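PDB 3GOC: endonuclease V from Streptomyces avermitilis, which probably acts in repair of deaminated DNA, nicking a strand at the second phosphodiester bond 3' to a deoxyinosine with the help of magnesium. Local coordinates for residues 58-63 and 102-107; 74-79 and 97-102. All coordinates share one frame; numbering follows the deposited sequence.

Contact 1 (58-63 and 102-107)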
loop_
_atom_site.group_PDB
_atom_site.type_symbol
_atom_site.label_atom_id
_atom_site.label_comp_id
_atom_site.label_asym_id
_atom_site.label_seq_id
_atom_site.Cartn_x
_atom_site.Cartn_y
_atom_site.Cartn_z
ATOM N N ALA A 58 9.272 -24.003 9.476
ATOM C CA ALA A 58 9.127 -22.734 8.783
ATOM C C ALA A 58 8.164 -22.861 7.621
ATOM O O ALA A 58 8.045 -23.926 7.012
ATOM C CB ALA A 58 10.474 -22.263 8.275
ATOM N N ALA A 59 7.463 -21.773 7.334
ATOM C CA ALA A 59 6.535 -21.746 6.218
ATOM C C ALA A 59 6.772 -20.487 5.407
ATOM O O ALA A 59 7.116 -19.436 5.946
ATOM C CB ALA A 59 5.089 -21.776 6.713
ATOM N N ALA A 60 6.610 -20.613 4.097
ATOM C CA ALA A 60 6.744 -19.481 3.197
ATOM C C ALA A 60 5.497 -19.531 2.329
ATOM O O ALA A 60 5.197 -20.558 1.722
ATOM C CB ALA A 60 7.994 -19.620 2.338
ATOM N N VAL A 61 4.754 -18.432 2.301
ATOM C CA VAL A 61 3.542 -18.363 1.498
ATOM C C VAL A 61 3.651 -17.190 0.545
ATOM O O VAL A 61 3.766 -16.042 0.969
ATOM C CB VAL A 61 2.289 -18.192 2.376
ATOM C CG1 VAL A 61 1.049 -18.123 1.492
ATOM C CG2 VAL A 61 2.172 -19.355 3.354
ATOM N N VAL A 62 3.625 -17.496 -0.749
ATOM C CA VAL A 62 3.745 -16.490 -1.798
ATOM C C VAL A 62 2.377 -16.021 -2.268
ATOM O O VAL A 62 1.514 -16.834 -2.607
ATOM C CB VAL A 62 4.499 -17.054 -3.020
ATOM C CG1 VAL A 62 4.753 -15.948 -4.021
ATOM C CG2 VAL A 62 5.804 -17.690 -2.581
ATOM N N LEU A 63 2.178 -14.708 -2.277
ATOM C CA LEU A 63 0.914 -14.133 -2.722
ATOM C C LEU A 63 1.095 -13.305 -3.984
ATOM O O LEU A 63 2.182 -12.799 -4.266
ATOM C CB LEU A 63 0.331 -13.198 -1.657
ATOM C CG LEU A 63 0.186 -13.685 -0.217
ATOM C CD1 LEU A 63 -0.378 -12.555 0.633
ATOM C CD2 LEU A 63 -0.722 -14.897 -0.173
ATOM N N ASP A 102 13.635 -22.064 -0.327
ATOM C CA ASP A 102 14.232 -22.840 -1.416
ATOM C C ASP A 102 13.267 -23.873 -1.983
ATOM O O ASP A 102 13.388 -24.274 -3.142
ATOM C CB ASP A 102 15.507 -23.547 -0.947
ATOM C CG ASP A 102 16.665 -22.588 -0.740
ATOM O OD1 ASP A 102 16.637 -21.482 -1.320
ATOM O OD2 ASP A 102 17.615 -22.950 -0.012
ATOM N N ALA A 103 12.310 -24.303 -1.165
ATOM C CA ALA A 103 11.335 -25.299 -1.591
ATOM C C ALA A 103 10.218 -24.714 -2.451
ATOM O O ALA A 103 9.429 -25.455 -3.036
ATOM C CB ALA A 103 10.742 -26.000 -0.377
ATOM N N LEU A 104 10.149 -23.389 -2.525
ATOM C CA LEU A 104 9.124 -22.735 -3.333
ATOM C C LEU A 104 9.397 -22.946 -4.813
ATOM O O LEU A 104 10.543 -23.077 -5.231
ATOM C CB LEU A 104 9.090 -21.236 -3.054
ATOM C CG LEU A 104 8.576 -20.783 -1.686
ATOM C CD1 LEU A 104 8.854 -19.298 -1.517
ATOM C CD2 LEU A 104 7.085 -21.078 -1.562
ATOM N N PRO A 105 8.338 -22.976 -5.625
ATOM C CA PRO A 105 8.471 -23.171 -7.070
ATOM C C PRO A 105 8.703 -21.860 -7.816
ATOM O O PRO A 105 8.860 -21.849 -9.034
ATOM C CB PRO A 105 7.144 -23.815 -7.444
ATOM C CG PRO A 105 6.192 -23.110 -6.539
ATOM C CD PRO A 105 6.930 -23.095 -5.208
ATOM N N CYS A 106 8.720 -20.753 -7.082
ATOM C CA CYS A 106 8.926 -19.451 -7.697
ATOM C C CYS A 106 9.667 -18.519 -6.738
ATOM O O CYS A 106 9.784 -18.799 -5.539
ATOM C CB CYS A 106 7.573 -18.823 -8.052
ATOM S SG CYS A 106 6.516 -18.510 -6.592
ATOM N N PRO A 107 10.193 -17.401 -7.259
ATOM C CA PRO A 107 10.908 -16.448 -6.404
ATOM C C PRO A 107 9.889 -15.812 -5.461
ATOM O O PRO A 107 8.713 -15.683 -5.803
ATOM C CB PRO A 107 11.474 -15.451 -7.403
ATOM C CG PRO A 107 11.696 -16.287 -8.627
ATOM C CD PRO A 107 10.425 -17.102 -8.683
#
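No aromatic ring takes part here; the flat groups are peptide carbonyls and both meet methyls. Leu104 CD2 lies 3.8 Å from Ala60 O, and Pro107 O sits at the margin of the contact, 4.4 Å from Val62 CG1. Ala60 and Val62 of strand 55-64 point toward segment 102-107, whereas Ala59, Val61 and Leu63 lean on helix 211-228 over the other face. Leu104 does most of the work from the loop side. Its CG stands anti to the carbonyl carbon (chi1 -70°), and the side chain crosses Val62 obliquely, with CD1 3.6 Å from Val62 CG2. The same CD1 comes within 4.0 Å of Ala60 CB, so one methyl bridges two successive inward-facing residues of the strand. Val62 has CG1 anti to the backbone N (chi1 -173°), and this second branch receives Cys106 SG at 4.0 Å. The sulfur gets there from the crowded position between its own N and carbonyl carbon (chi1 62°); Cys106 also touches Arg41 on the next strand. An alanine in place of Leu104 would probably loosen the loop against the sheet, since the methyls covering Ala60 and Val62 would be gone. With no hydrogen bond or charge pair between the segments, the loop after helix 94-102 is held to this strand by shape and dispersion.

Contact 2 (74-79 and 97-102); sequences ATAVGE and VLAALD
In this RNase H-like fold, helix 94-102 packs on one face of the mixed sheet, and here it meets strand 70-79, the second arm of the antiparallel hairpin made with strand 55-64. The short segments run roughly antiparallel but oblique, with 146° between their directions, and their axes approach to 6.5 Å. So close a fit of helix on strand goes with the side chains involved, which are almost all alanines: Ala74 and Ala76 from the strand, Ala99 and Ala100 from the helix. The strand alternates, so Thr75 and Val77 point away and pack on helix 211-228 across the sheet, while Val97, Leu98 and Leu101 turn from the strand and reach Leu130 of helix 126-134. Backbones come near as well, the CA atoms of Thr75 and Ala100 being 4.8 Å apart. Ala76 CB is the busiest methyl: it touches Ala99 CB at 3.7 Å and Ala100 CB at 4.1 Å, and comes within 3.7 Å of the backbone N of Ala100. Ala100 CB leaves its backbone pointing neither at the strand nor away from it, yet lies 4.1 Å from Ala74 O and 4.2 Å from Thr75 C. The segments share no hydrogen bond, and it is methyl against methyl and methyl against peptide that joins them. Two residues before Ala76, on the same face of the strand, Ala74 CB rests 3.5 Å from Ala100 O.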
loop_
_atom_site.group_PDB
_atom_site.type_symbol
_atom_site.label_atom_id
_atom_site.label_comp_id
_atom_site.label_asym_id
_atom_site.label_seq_id
_atom_site.Cartn_x
_atom_site.Cartn_y
_atom_site.Cartn_z
ATOM N N ALA A 74 5.251 -23.386 0.819
ATOM C CA ALA A 74 6.184 -24.461 1.127
ATOM C C ALA A 74 6.547 -24.411 2.600
ATOM O O ALA A 74 6.484 -23.356 3.223
ATOM C CB ALA A 74 7.443 -24.323 0.276
ATOM N N THR A 75 6.907 -25.559 3.160
ATOM C CA THR A 75 7.316 -25.621 4.555
ATOM C C THR A 75 8.570 -26.474 4.657
ATOM O O THR A 75 8.926 -27.200 3.726
ATOM C CB THR A 75 6.225 -26.244 5.463
ATOM O OG1 THR A 75 5.927 -27.572 5.016
ATOM C CG2 THR A 75 4.966 -25.401 5.449
ATOM N N ALA A 76 9.243 -26.369 5.794
ATOM C CA ALA A 76 10.447 -27.144 6.044
ATOM C C ALA A 76 10.528 -27.415 7.538
ATOM O O ALA A 76 10.081 -26.604 8.349
ATOM C CB ALA A 76 11.678 -26.375 5.586
ATOM N N VAL A 77 11.080 -28.568 7.891
ATOM C CA VAL A 77 11.239 -28.957 9.283
ATOM C C VAL A 77 12.732 -28.964 9.564
ATOM O O VAL A 77 13.502 -29.519 8.782
ATOM C CB VAL A 77 10.675 -30.366 9.534
ATOM C CG1 VAL A 77 10.930 -30.774 10.969
ATOM C CG2 VAL A 77 9.180 -30.387 9.234
ATOM N N GLY A 78 13.151 -28.341 10.660
ATOM C CA GLY A 78 14.571 -28.316 10.955
ATOM C C GLY A 78 14.935 -28.475 12.417
ATOM O O GLY A 78 14.087 -28.359 13.300
ATOM N N GLU A 79 16.205 -28.769 12.664
ATOM C CA GLU A 79 16.712 -28.896 14.021
ATOM C C GLU A 79 16.986 -27.471 14.495
ATOM O O GLU A 79 17.585 -26.682 13.763
ATOM C CB GLU A 79 18.023 -29.685 14.029
ATOM C CG GLU A 79 17.882 -31.165 13.713
ATOM C CD GLU A 79 19.230 -31.848 13.567
ATOM O OE1 GLU A 79 20.163 -31.472 14.308
ATOM O OE2 GLU A 79 19.354 -32.768 12.729
ATOM N N VAL A 97 14.254 -21.530 7.600
ATOM C CA VAL A 97 13.529 -20.536 6.811
ATOM C C VAL A 97 14.092 -20.543 5.389
ATOM O O VAL A 97 13.340 -20.484 4.409
ATOM C CB VAL A 97 13.677 -19.118 7.418
ATOM C CG1 VAL A 97 13.067 -18.075 6.486
ATOM C CG2 VAL A 97 12.983 -19.069 8.771
ATOM N N LEU A 98 15.417 -20.614 5.275
ATOM C CA LEU A 98 16.047 -20.650 3.955
ATOM C C LEU A 98 15.573 -21.890 3.202
ATOM O O LEU A 98 15.348 -21.840 1.996
ATOM C CB LEU A 98 17.577 -20.668 4.091
ATOM C CG LEU A 98 18.217 -19.368 4.596
ATOM C CD1 LEU A 98 19.694 -19.608 4.863
ATOM C CD2 LEU A 98 18.025 -18.252 3.578
ATOM N N ALA A 99 15.400 -22.997 3.922
ATOM C CA ALA A 99 14.950 -24.244 3.309
ATOM C C ALA A 99 13.518 -24.137 2.786
ATOM O O ALA A 99 13.191 -24.656 1.712
ATOM C CB ALA A 99 15.062 -25.390 4.312
ATOM N N ALA A 100 12.652 -23.475 3.544
ATOM C CA ALA A 100 11.269 -23.317 3.106
ATOM C C ALA A 100 11.234 -22.454 1.850
ATOM O O ALA A 100 10.498 -22.750 0.907
ATOM C CB ALA A 100 10.420 -22.684 4.216
ATOM N N LEU A 101 12.022 -21.381 1.831
ATOM C CA LEU A 101 12.050 -20.511 0.653
ATOM C C LEU A 101 12.589 -21.275 -0.548
ATOM O O LEU A 101 12.063 -21.159 -1.659
ATOM C CB LEU A 101 12.924 -19.278 0.919
ATOM C CG LEU A 101 12.351 -18.258 1.909
ATOM C CD1 LEU A 101 13.462 -17.330 2.356
ATOM C CD2 LEU A 101 11.213 -17.470 1.267
ATOM N N ASP A 102 13.635 -22.064 -0.327
ATOM C CA ASP A 102 14.232 -22.840 -1.416
ATOM C C ASP A 102 13.267 -23.873 -1.983
ATOM O O ASP A 102 13.388 -24.274 -3.142
ATOM C CB ASP A 102 15.507 -23.547 -0.947
ATOM C CG ASP A 102 16.665 -22.588 -0.740
ATOM O OD1 ASP A 102 16.637 -21.482 -1.320
ATOM O OD2 ASP A 102 17.615 -22.950 -0.012
#

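Overall arrangement
Contact 1 is partly buried, its two strand residues fully so, whereas contact 2 lies nearer the surface, on a strand at the margin of the sheet. Their centres are about 9 Å apart. Both press the helix 94-102 region against the same sheet face, contact 2 through the helix itself and contact 1 through the loop that follows, with Asp102 common to their ranges. The strands are hairpin partners: Ala60 N lies 2.9 Å from Ala74 O, a probable hydrogen bond. Leu104 also packs on Ala74, joining the two contacts. Contact 1 uses branched side chains and a sulfur across a wider gap; contact 2 uses alanine methyls, and backbones approach closely.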